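Local coordinates for flavodoxin, WrbA-like protein (Agrobacterium tumefaciens, PDB 3D7N) that probably binds FMN and transfers electrons from NAD(P)H to quinones, as a flavodoxin-like protein related to WrbA, at residues A[26-31]-A[173-178]; A[63-69]-A[106-110]; A[80-84]-A[117-121]. All coordinates share one frame; numbering follows the deposited sequence.

Contact 1: A[26-31]-A[173-178]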
ATOM      1  N   ALA A  26      25.190  -8.784   5.146  1.00 52.40           N
ATOM      2  CA  ALA A  26      24.548 -10.017   5.590  1.00 51.89           C
ATOM      3  C   ALA A  26      23.802 -10.775   4.461  1.00 51.12           C
ATOM      4  O   ALA A  26      23.954 -12.009   4.307  1.00 51.46           O
ATOM      5  CB  ALA A  26      23.613  -9.707   6.776  1.00 51.41           C
ATOM      6  N   VAL A  27      23.021 -10.047   3.665  1.00 50.23           N
ATOM      7  CA  VAL A  27      22.320 -10.622   2.527  1.00 50.00           C
ATOM      8  C   VAL A  27      23.340 -11.074   1.476  1.00 51.28           C
ATOM      9  O   VAL A  27      23.270 -12.204   1.018  1.00 52.00           O
ATOM     10  CB  VAL A  27      21.265  -9.616   1.934  1.00 51.19           C
ATOM     11  CG1 VAL A  27      20.552 -10.170   0.640  1.00 47.21           C
ATOM     12  CG2 VAL A  27      20.254  -9.207   3.027  1.00 45.98           C
ATOM     13  N   ALA A  28      24.329 -10.235   1.154  1.00 51.08           N
ATOM     14  CA  ALA A  28      25.425 -10.625   0.263  1.00 50.65           C
ATOM     15  C   ALA A  28      26.118 -11.935   0.702  1.00 51.11           C
ATOM     16  O   ALA A  28      26.341 -12.826  -0.095  1.00 51.59           O
ATOM     17  CB  ALA A  28      26.426  -9.497   0.155  1.00 50.83           C
ATOM     18  N   GLU A  29      26.459 -12.048   1.983  1.00 50.83           N
ATOM     19  CA  GLU A  29      27.002 -13.282   2.559  1.00 49.73           C
ATOM     20  C   GLU A  29      26.124 -14.508   2.308  1.00 49.54           C
ATOM     21  O   GLU A  29      26.619 -15.538   1.884  1.00 50.20           O
ATOM     22  CB  GLU A  29      27.215 -13.085   4.066  1.00 49.83           C
ATOM     23  CG  GLU A  29      27.788 -14.256   4.821  1.00 49.55           C
ATOM     24  CD  GLU A  29      28.124 -13.877   6.248  1.00 49.21           C
ATOM     25  OE1 GLU A  29      28.277 -12.671   6.505  1.00 49.72           O
ATOM     26  OE2 GLU A  29      28.235 -14.771   7.114  1.00 46.13           O
ATOM     27  N   GLY A  30      24.822 -14.409   2.562  1.00 49.72           N
ATOM     28  CA  GLY A  30      23.925 -15.543   2.339  1.00 49.31           C
ATOM     29  C   GLY A  30      23.802 -15.966   0.886  1.00 49.47           C
ATOM     30  O   GLY A  30      23.785 -17.179   0.570  1.00 47.81           O
ATOM     31  N   ALA A  31      23.676 -14.960   0.005  1.00 49.55           N
ATOM     32  CA  ALA A  31      23.535 -15.181  -1.455  1.00 49.98           C
ATOM     33  C   ALA A  31      24.886 -15.347  -2.151  1.00 51.05           C
ATOM     34  O   ALA A  31      24.927 -15.602  -3.365  1.00 50.55           O
ATOM     35  CB  ALA A  31      22.827 -14.034  -2.083  1.00 49.48           C
ATOM     36  N   ALA A 173      18.380 -11.971   7.713  1.00 51.53           N
ATOM     37  CA  ALA A 173      18.839 -11.363   6.451  1.00 50.71           C
ATOM     38  C   ALA A 173      19.727 -12.305   5.620  1.00 50.16           C
ATOM     39  O   ALA A 173      19.543 -12.471   4.417  1.00 49.84           O
ATOM     40  CB  ALA A 173      19.561 -10.027   6.723  1.00 50.09           C
ATOM     41  N   ARG A 174      20.679 -12.954   6.265  1.00 50.27           N
ATOM     42  CA  ARG A 174      21.621 -13.858   5.570  1.00 50.29           C
ATOM     43  C   ARG A 174      20.902 -15.088   4.980  1.00 49.68           C
ATOM     44  O   ARG A 174      21.158 -15.502   3.859  1.00 49.50           O
ATOM     45  CB  ARG A 174      22.715 -14.299   6.560  1.00 49.71           C
ATOM     46  CG  ARG A 174      23.741 -15.232   5.970  1.00 50.49           C
ATOM     47  CD  ARG A 174      24.510 -15.974   7.036  1.00 51.31           C
ATOM     48  NE  ARG A 174      23.669 -16.965   7.696  1.00 51.20           N
ATOM     49  CZ  ARG A 174      23.312 -18.133   7.164  1.00 52.99           C
ATOM     50  NH1 ARG A 174      23.718 -18.498   5.944  1.00 54.19           N
ATOM     51  NH2 ARG A 174      22.565 -18.973   7.876  1.00 51.89           N
ATOM     52  N   LEU A 175      20.009 -15.674   5.764  1.00 50.10           N
ATOM     53  CA  LEU A 175      19.154 -16.775   5.318  1.00 50.06           C
ATOM     54  C   LEU A 175      18.372 -16.341   4.097  1.00 49.68           C
ATOM     55  O   LEU A 175      18.278 -17.085   3.134  1.00 49.08           O
ATOM     56  CB  LEU A 175      18.163 -17.192   6.426  1.00 49.90           C
ATOM     57  CG  LEU A 175      18.427 -18.264   7.475  1.00 51.20           C
ATOM     58  CD1 LEU A 175      19.579 -19.220   7.087  1.00 48.60           C
ATOM     59  CD2 LEU A 175      18.607 -17.685   8.852  1.00 52.12           C
ATOM     60  N   TYR A 176      17.817 -15.124   4.132  1.00 50.18           N
ATOM     61  CA  TYR A 176      17.084 -14.592   2.981  1.00 50.30           C
ATOM     62  C   TYR A 176      17.942 -14.506   1.707  1.00 50.92           C
ATOM     63  O   TYR A 176      17.459 -14.816   0.613  1.00 52.14           O
ATOM     64  CB  TYR A 176      16.551 -13.202   3.274  1.00 49.97           C
ATOM     65  CG  TYR A 176      15.715 -12.593   2.143  1.00 50.77           C
ATOM     66  CD1 TYR A 176      14.481 -13.166   1.765  1.00 49.56           C
ATOM     67  CD2 TYR A 176      16.120 -11.420   1.488  1.00 51.42           C
ATOM     68  CE1 TYR A 176      13.702 -12.634   0.772  1.00 49.47           C
ATOM     69  CE2 TYR A 176      15.332 -10.852   0.488  1.00 50.78           C
ATOM     70  CZ  TYR A 176      14.099 -11.463   0.136  1.00 51.47           C
ATOM     71  OH  TYR A 176      13.278 -10.918  -0.853  1.00 51.22           O
ATOM     72  N   GLY A 177      19.186 -14.056   1.841  1.00 50.44           N
ATOM     73  CA  GLY A 177      20.074 -13.939   0.707  1.00 50.51           C
ATOM     74  C   GLY A 177      20.389 -15.315   0.126  1.00 50.96           C
ATOM     75  O   GLY A 177      20.468 -15.469  -1.109  1.00 50.24           O
ATOM     76  N   ALA A 178      20.566 -16.309   1.008  1.00 50.46           N
ATOM     77  CA  ALA A 178      20.739 -17.705   0.562  1.00 51.11           C
ATOM     78  C   ALA A 178      19.455 -18.201  -0.140  1.00 51.44           C
ATOM     79  O   ALA A 178      19.512 -18.939  -1.117  1.00 50.70           O
ATOM     80  CB  ALA A 178      21.147 -18.623   1.755  1.00 49.36           C
TER
HETATM   81  O   HOH W   1      26.117 -17.772   4.409  1.00 59.00           O

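Contact 2: A[63-69]-A[106-110]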
ATOM      1  N   PRO A  63      17.123   2.061   3.345  1.00 51.45           N
ATOM      2  CA  PRO A  63      16.518   2.584   4.569  1.00 51.38           C
ATOM      3  C   PRO A  63      15.073   2.959   4.334  1.00 50.40           C
ATOM      4  O   PRO A  63      14.715   3.145   3.218  1.00 49.94           O
ATOM      5  CB  PRO A  63      17.325   3.867   4.875  1.00 51.32           C
ATOM      6  CG  PRO A  63      18.481   3.893   3.940  1.00 51.23           C
ATOM      7  CD  PRO A  63      18.292   2.852   2.902  1.00 52.48           C
ATOM      8  N   THR A  64      14.276   3.043   5.395  1.00 49.75           N
ATOM      9  CA  THR A  64      12.932   3.558   5.345  1.00 49.16           C
ATOM     10  C   THR A  64      13.062   4.864   6.034  1.00 49.41           C
ATOM     11  O   THR A  64      13.559   4.933   7.145  1.00 49.08           O
ATOM     12  CB  THR A  64      11.944   2.689   6.095  1.00 49.91           C
ATOM     13  OG1 THR A  64      11.769   1.468   5.378  1.00 50.18           O
ATOM     14  CG2 THR A  64      10.526   3.406   6.286  1.00 49.09           C
ATOM     15  N   TYR A  65      12.678   5.908   5.357  1.00 49.44           N
ATOM     16  CA  TYR A  65      12.844   7.229   5.855  1.00 49.09           C
ATOM     17  C   TYR A  65      11.632   8.011   5.465  1.00 46.97           C
ATOM     18  O   TYR A  65      11.215   7.983   4.350  1.00 45.24           O
ATOM     19  CB  TYR A  65      14.086   7.823   5.243  1.00 51.86           C
ATOM     20  CG  TYR A  65      14.594   9.024   5.945  1.00 53.23           C
ATOM     21  CD1 TYR A  65      15.334   8.913   7.090  1.00 56.78           C
ATOM     22  CD2 TYR A  65      14.340  10.276   5.465  1.00 55.69           C
ATOM     23  CE1 TYR A  65      15.802  10.021   7.731  1.00 57.38           C
ATOM     24  CE2 TYR A  65      14.798  11.373   6.090  1.00 55.71           C
ATOM     25  CZ  TYR A  65      15.527  11.252   7.223  1.00 56.65           C
ATOM     26  OH  TYR A  65      15.981  12.365   7.849  1.00 56.51           O
HETATM   27  N   MSE A  66      11.071   8.707   6.423  1.00 20.00           N
HETATM   28  CA  MSE A  66       9.824   9.391   6.261  1.00 20.00           C
HETATM   29  C   MSE A  66       8.805   8.531   5.522  1.00 20.00           C
HETATM   30  O   MSE A  66       8.102   8.972   4.667  1.00 48.56           O
HETATM   31  CB  MSE A  66      10.049  10.747   5.611  1.00 20.00           C
HETATM   32  CG  MSE A  66      10.894  11.711   6.445  1.00 20.00           C
HETATM   33 SE   MSE A  66      10.212  12.136   8.157  1.00 20.00          SE
HETATM   34  CE  MSE A  66       8.606  12.891   7.638  1.00 20.00           C
ATOM     35  N   GLY A  67       8.741   7.268   5.868  1.00 47.99           N
ATOM     36  CA  GLY A  67       7.679   6.432   5.385  1.00 48.55           C
ATOM     37  C   GLY A  67       7.851   5.715   4.077  1.00 48.79           C
ATOM     38  O   GLY A  67       6.937   5.117   3.620  1.00 48.14           O
ATOM     39  N   GLY A  68       9.031   5.761   3.505  1.00 48.65           N
ATOM     40  CA  GLY A  68       9.286   5.182   2.199  1.00 48.81           C
ATOM     41  C   GLY A  68      10.768   4.984   1.957  1.00 49.66           C
ATOM     42  O   GLY A  68      11.546   5.251   2.828  1.00 50.79           O
ATOM     43  N   PRO A  69      11.155   4.461   0.780  1.00 50.49           N
ATOM     44  CA  PRO A  69      12.568   4.320   0.488  1.00 50.40           C
ATOM     45  C   PRO A  69      13.268   5.679   0.451  1.00 50.46           C
ATOM     46  O   PRO A  69      12.649   6.677   0.064  1.00 51.30           O
ATOM     47  CB  PRO A  69      12.585   3.686  -0.894  1.00 49.61           C
ATOM     48  CG  PRO A  69      11.346   4.046  -1.528  1.00 51.86           C
ATOM     49  CD  PRO A  69      10.316   4.096  -0.391  1.00 51.18           C
ATOM     50  N   ASP A 106       5.990   1.591   8.836  1.00 69.80           N
ATOM     51  CA  ASP A 106       6.414   2.117   7.579  1.00 67.06           C
ATOM     52  C   ASP A 106       7.290   1.233   6.759  1.00 63.28           C
ATOM     53  O   ASP A 106       7.360   1.400   5.575  1.00 62.31           O
ATOM     54  CB  ASP A 106       7.170   3.371   7.848  1.00 68.20           C
ATOM     55  CG  ASP A 106       6.315   4.427   8.405  1.00 72.02           C
ATOM     56  OD1 ASP A 106       6.858   5.200   9.201  1.00 79.00           O
ATOM     57  OD2 ASP A 106       5.121   4.504   8.056  1.00 69.24           O
ATOM     58  N   LYS A 107       7.979   0.303   7.377  1.00 59.92           N
ATOM     59  CA  LYS A 107       8.884  -0.514   6.633  1.00 58.10           C
ATOM     60  C   LYS A 107       8.186  -1.377   5.605  1.00 57.50           C
ATOM     61  O   LYS A 107       8.775  -1.707   4.632  1.00 56.36           O
ATOM     62  CB  LYS A 107       9.722  -1.365   7.559  1.00 58.48           C
ATOM     63  CG  LYS A 107      10.792  -0.603   8.246  1.00 59.22           C
ATOM     64  CD  LYS A 107      11.764  -1.528   8.897  1.00 61.90           C
ATOM     65  CE  LYS A 107      11.323  -1.899  10.256  1.00 62.76           C
ATOM     66  NZ  LYS A 107      11.855  -0.937  11.186  1.00 60.33           N
ATOM     67  N   LEU A 108       6.948  -1.764   5.858  1.00 56.91           N
ATOM     68  CA  LEU A 108       6.173  -2.565   4.919  1.00 56.03           C
ATOM     69  C   LEU A 108       5.934  -1.745   3.655  1.00 54.82           C
ATOM     70  O   LEU A 108       5.994  -2.277   2.571  1.00 55.56           O
ATOM     71  CB  LEU A 108       4.830  -3.030   5.505  1.00 55.42           C
ATOM     72  CG  LEU A 108       4.027  -3.938   4.544  1.00 55.96           C
ATOM     73  CD1 LEU A 108       4.873  -5.192   4.191  1.00 48.71           C
ATOM     74  CD2 LEU A 108       2.641  -4.323   5.118  1.00 54.63           C
ATOM     75  N   ASN A 109       5.687  -0.451   3.800  1.00 52.60           N
ATOM     76  CA  ASN A 109       5.540   0.393   2.641  1.00 52.27           C
ATOM     77  C   ASN A 109       6.778   0.383   1.695  1.00 51.30           C
ATOM     78  O   ASN A 109       6.639   0.356   0.492  1.00 51.74           O
ATOM     79  CB  ASN A 109       5.213   1.824   3.059  1.00 52.23           C
ATOM     80  CG  ASN A 109       4.790   2.680   1.862  1.00 56.36           C
ATOM     81  OD1 ASN A 109       3.843   2.318   1.170  1.00 63.22           O
ATOM     82  ND2 ASN A 109       5.525   3.783   1.578  1.00 55.70           N
ATOM     83  N   THR A 110       7.953   0.458   2.270  1.00 50.29           N
ATOM     84  CA  THR A 110       9.224   0.400   1.559  1.00 51.06           C
ATOM     85  C   THR A 110       9.335  -0.956   0.865  1.00 50.48           C
ATOM     86  O   THR A 110       9.525  -0.987  -0.298  1.00 49.73           O
ATOM     87  CB  THR A 110      10.399   0.644   2.499  1.00 49.94           C
ATOM     88  OG1 THR A 110      10.241   1.956   3.021  1.00 51.38           O
ATOM     89  CG2 THR A 110      11.770   0.566   1.777  1.00 50.15           C
TER
HETATM   90  O   HOH W   2       9.516   6.030   8.328  1.00 47.19           O

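Contact 3: A[80-84]-A[117-121]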
ATOM      1  N   SER A  80      16.526   3.366 -13.295  1.00 52.26           N
ATOM      2  CA  SER A  80      16.337   2.053 -13.904  1.00 52.55           C
ATOM      3  C   SER A  80      15.221   2.084 -14.954  1.00 52.82           C
ATOM      4  O   SER A  80      14.902   1.057 -15.536  1.00 52.78           O
ATOM      5  CB  SER A  80      16.095   0.963 -12.846  1.00 52.54           C
ATOM      6  OG  SER A  80      14.755   0.976 -12.339  1.00 54.34           O
ATOM      7  N   SER A  81      14.629   3.251 -15.211  1.00 53.48           N
ATOM      8  CA  SER A  81      13.739   3.396 -16.357  1.00 54.63           C
ATOM      9  C   SER A  81      14.453   2.986 -17.629  1.00 55.72           C
ATOM     10  O   SER A  81      13.836   2.472 -18.532  1.00 57.21           O
ATOM     11  CB  SER A  81      13.218   4.827 -16.504  1.00 54.70           C
ATOM     12  OG  SER A  81      14.260   5.770 -16.684  1.00 53.24           O
ATOM     13  N   LYS A  82      15.765   3.218 -17.696  1.00 57.08           N
ATOM     14  CA  LYS A  82      16.576   2.863 -18.872  1.00 56.74           C
ATOM     15  C   LYS A  82      16.581   1.339 -19.095  1.00 57.01           C
ATOM     16  O   LYS A  82      16.097   0.881 -20.115  1.00 57.24           O
ATOM     17  CB  LYS A  82      17.980   3.461 -18.749  1.00 56.48           C
ATOM     18  CG  LYS A  82      19.010   2.819 -19.651  1.00 57.53           C
ATOM     19  CD  LYS A  82      20.197   3.721 -19.958  1.00 57.17           C
ATOM     20  CE  LYS A  82      21.438   2.878 -20.223  1.00 57.69           C
ATOM     21  NZ  LYS A  82      22.311   3.475 -21.255  1.00 57.55           N
ATOM     22  N   PRO A  83      17.080   0.536 -18.135  1.00 57.27           N
ATOM     23  CA  PRO A  83      16.920  -0.916 -18.342  1.00 58.07           C
ATOM     24  C   PRO A  83      15.473  -1.398 -18.501  1.00 58.40           C
ATOM     25  O   PRO A  83      15.218  -2.406 -19.130  1.00 58.91           O
ATOM     26  CB  PRO A  83      17.591  -1.547 -17.105  1.00 57.59           C
ATOM     27  CG  PRO A  83      17.789  -0.448 -16.122  1.00 57.00           C
ATOM     28  CD  PRO A  83      17.837   0.839 -16.912  1.00 57.39           C
ATOM     29  N   TRP A  84      14.533  -0.664 -17.944  1.00 60.14           N
ATOM     30  CA  TRP A  84      13.104  -0.997 -18.037  1.00 60.36           C
ATOM     31  C   TRP A  84      12.532  -0.852 -19.454  1.00 59.85           C
ATOM     32  O   TRP A  84      11.738  -1.668 -19.889  1.00 58.09           O
ATOM     33  CB  TRP A  84      12.341  -0.107 -17.062  1.00 61.96           C
ATOM     34  CG  TRP A  84      10.863  -0.228 -17.108  1.00 62.89           C
ATOM     35  CD1 TRP A  84      10.116  -1.262 -16.673  1.00 64.10           C
ATOM     36  CD2 TRP A  84       9.953   0.750 -17.605  1.00 65.44           C
ATOM     37  NE1 TRP A  84       8.787  -0.996 -16.868  1.00 65.02           N
ATOM     38  CE2 TRP A  84       8.663   0.233 -17.450  1.00 65.09           C
ATOM     39  CE3 TRP A  84      10.107   2.020 -18.186  1.00 66.13           C
ATOM     40  CZ2 TRP A  84       7.529   0.938 -17.828  1.00 65.85           C
ATOM     41  CZ3 TRP A  84       8.990   2.709 -18.569  1.00 65.21           C
ATOM     42  CH2 TRP A  84       7.709   2.165 -18.398  1.00 65.18           C
ATOM     43  N   LEU A 117       8.644  -2.305  -7.964  1.00 49.15           N
ATOM     44  CA  LEU A 117       9.783  -2.006  -8.789  1.00 49.37           C
ATOM     45  C   LEU A 117      10.196  -3.261  -9.536  1.00 50.24           C
ATOM     46  O   LEU A 117      10.349  -3.218 -10.743  1.00 51.26           O
ATOM     47  CB  LEU A 117      10.927  -1.485  -7.925  1.00 48.49           C
ATOM     48  CG  LEU A 117      12.196  -1.109  -8.664  1.00 49.39           C
ATOM     49  CD1 LEU A 117      11.872  -0.153  -9.881  1.00 50.07           C
ATOM     50  CD2 LEU A 117      13.189  -0.567  -7.591  1.00 47.46           C
ATOM     51  N   ALA A 118      10.272  -4.380  -8.819  1.00 50.43           N
ATOM     52  CA  ALA A 118      10.478  -5.727  -9.406  1.00 50.26           C
ATOM     53  C   ALA A 118       9.408  -6.110 -10.399  1.00 50.23           C
ATOM     54  O   ALA A 118       9.719  -6.643 -11.426  1.00 51.90           O
ATOM     55  CB  ALA A 118      10.573  -6.821  -8.290  1.00 48.34           C
ATOM     56  N   GLY A 119       8.146  -5.842 -10.098  1.00 50.88           N
ATOM     57  CA  GLY A 119       7.033  -6.159 -10.998  1.00 50.63           C
ATOM     58  C   GLY A 119       7.090  -5.333 -12.275  1.00 51.03           C
ATOM     59  O   GLY A 119       6.906  -5.818 -13.393  1.00 50.38           O
ATOM     60  N   GLN A 120       7.361  -4.068 -12.104  1.00 51.68           N
ATOM     61  CA  GLN A 120       7.493  -3.117 -13.210  1.00 52.84           C
ATOM     62  C   GLN A 120       8.525  -3.660 -14.218  1.00 52.67           C
ATOM     63  O   GLN A 120       8.371  -3.509 -15.439  1.00 51.82           O
ATOM     64  CB  GLN A 120       8.020  -1.822 -12.595  1.00 53.74           C
ATOM     65  CG  GLN A 120       7.890  -0.628 -13.408  1.00 60.84           C
ATOM     66  CD  GLN A 120       6.836   0.318 -12.905  1.00 66.02           C
ATOM     67  OE1 GLN A 120       6.467   0.249 -11.751  1.00 71.58           O
ATOM     68  NE2 GLN A 120       6.309   1.200 -13.809  1.00 72.64           N
ATOM     69  N   HIS A 121       9.568  -4.311 -13.685  1.00 51.84           N
ATOM     70  CA  HIS A 121      10.629  -4.921 -14.478  1.00 51.80           C
ATOM     71  C   HIS A 121      10.320  -6.334 -14.939  1.00 51.49           C
ATOM     72  O   HIS A 121      11.140  -6.972 -15.573  1.00 52.37           O
ATOM     73  CB  HIS A 121      11.928  -4.918 -13.658  1.00 51.94           C
ATOM     74  CG  HIS A 121      12.609  -3.589 -13.628  1.00 53.14           C
ATOM     75  ND1 HIS A 121      13.395  -3.143 -14.666  1.00 54.67           N
ATOM     76  CD2 HIS A 121      12.611  -2.600 -12.707  1.00 53.36           C
ATOM     77  CE1 HIS A 121      13.858  -1.940 -14.384  1.00 54.83           C
ATOM     78  NE2 HIS A 121      13.394  -1.585 -13.203  1.00 53.38           N
TER
HETATM   79  O   HOH W   3      13.657  -4.393 -17.030  1.00 52.30           O

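Contact 1: A[26-31]-A[173-178]
V27 lays its CG2 methyl over the first turn of segment 173-178, 3.8 Å from CB of A173, while its CG1, anti to the backbone N (chi1 176°), reaches CA of G177. A26 meets the same A173 methyl with its own CB, so two small side chains and one branched one make the apolar end of the contact. Further along, glycine takes over: G30 and G177 face each other, and the helix axes come within 6.3 Å at a crossing angle of -41°. At that spacing backbone meets backbone. CA of G30 sits 3.2 Å from O of R174, with 158° at the hydrogen, and CA of R174 lies 3.2 Å from O of A26; both are CA-H...O contacts. At the outer edge R174 holds CG against CA of G30. Its NH1 binds a water 2.9 Å away that makes a weak bond to O of E29, while NH2 forms a salt bridge with E171. Inward, V27 packs on V11 of the central sheet. Helices 19-31 and 167-186 are thus joined side by side on one layer of the flavodoxin-like fold, through an interface whose chemistry is small residues and CA-H...O contacts, with charged R174 and E29 at its edge.

Contact 2: A[63-69]-A[106-110]
T64 and T110 meet through their hydroxyls, OG1 to OG1 at 2.9 Å, in a hydrogen bond whose donor could be either residue. In T110, OG1 stands anti to the carbonyl carbon (chi1 -62°), which turns it from the helix toward the strand end. T64 OG1 is also bonded to OG1 of T98, so a chain of hydroxyls links helix 104-120 to strands 57-65 and 93-100.

The second direct polar bond uses an amide: ND2 of N109 donates to O of G67 at 2.8 Å. The donor lies in the carbonyl plane, at a C=O...N angle of 155°, whereas the acceptor is tilted 22° from the amide plane of N109. A water adds an indirect link, accepting from N of G67 and donating to OD1 of D106. Both groups of G67 that bond here belong to the type I' turn from Y65 to G68, which is closed by G68 N to Y65 O at 3.2 Å.

Van der Waals contacts accompany these bonds. CG2 of T64 rests 3.7 Å from CB of D106, and the two side chains cross at about a right angle. CG of K107 lies against the T64 hydroxyl, 3.7 Å from OG1, while its NZ bonds to S100 and S102. CG2 of T110 comes to 4.0 Å from CA of P69.

Within the same turn, O of M66 accepts from the hydroxyl of Y113 of the second subunit. The chemistry implies a hairpin tied to one helix by an amide bond and a water bridge at the turn and by a hydroxyl pair on the strand before it, at a subunit interface.

Contact 3: A[80-84]-A[117-121]
H121 and W84 form a T-shaped (edge-to-face) pair between the end of helix 104-120 and the short helix 81-85, within a flavodoxin-like alpha/beta fold. The edge of the indole is directed at the imidazole face: the five-membered ring of W84 and the ring of H121 have centroids 5.4 Å apart and planes at 80°, with CD1 of W84 over that face, off-centre, near the edge of the ring.

Followed from its CB, the tryptophan begins on the same histidine, its CB standing 3.6 Å from CE1 of H121. CG is anti to the backbone N, which carries the indole past the imidazole toward Q120. CD1 then comes to 3.1 Å from O of Q120, and NE1 reaches that same oxygen at 2.9 Å in a weak hydrogen bond, bent to 121° at the hydrogen. NE1 also lies 3.6 Å from CG of Q120.

The imidazole is held at both nitrogens. NE2 donates to OG of S80, which itself bonds to O of A77, and ND1 pairs with a water that donates to O of P83. These two partners lie near the ring plane and together should fix its rotation. W89 stacks on H121 as well, and selenomethionine M66 of the second subunit packs against W84, Q120 and H121, placing the cluster beside a subunit interface. The NE2 to OG bond measures 3.0 Å, with the serine oxygen only 8° out of the imidazole plane.

Contacts 2 and 3 both use helix 104-120, contact 2 near its start and contact 3 at its end, with centres about 19 Å apart. Their segments alternate along the chain: 63-69, 80-84, 106-110, 117-121. Contact 1 encloses all four in sequence, joining helix 19-31 near the N-terminus to the C-terminal helix 167-186; its centre lies about 21 Å from contact 2 and 23 Å from contact 3, which is on the opposite side of the chain's centre. No two contacts touch. Contact 1 meets no other chain of the assembly, whereas contacts 2 and 3 both reach the second subunit, so the turn of contact 2 in one subunit packs against contact 3 of the second.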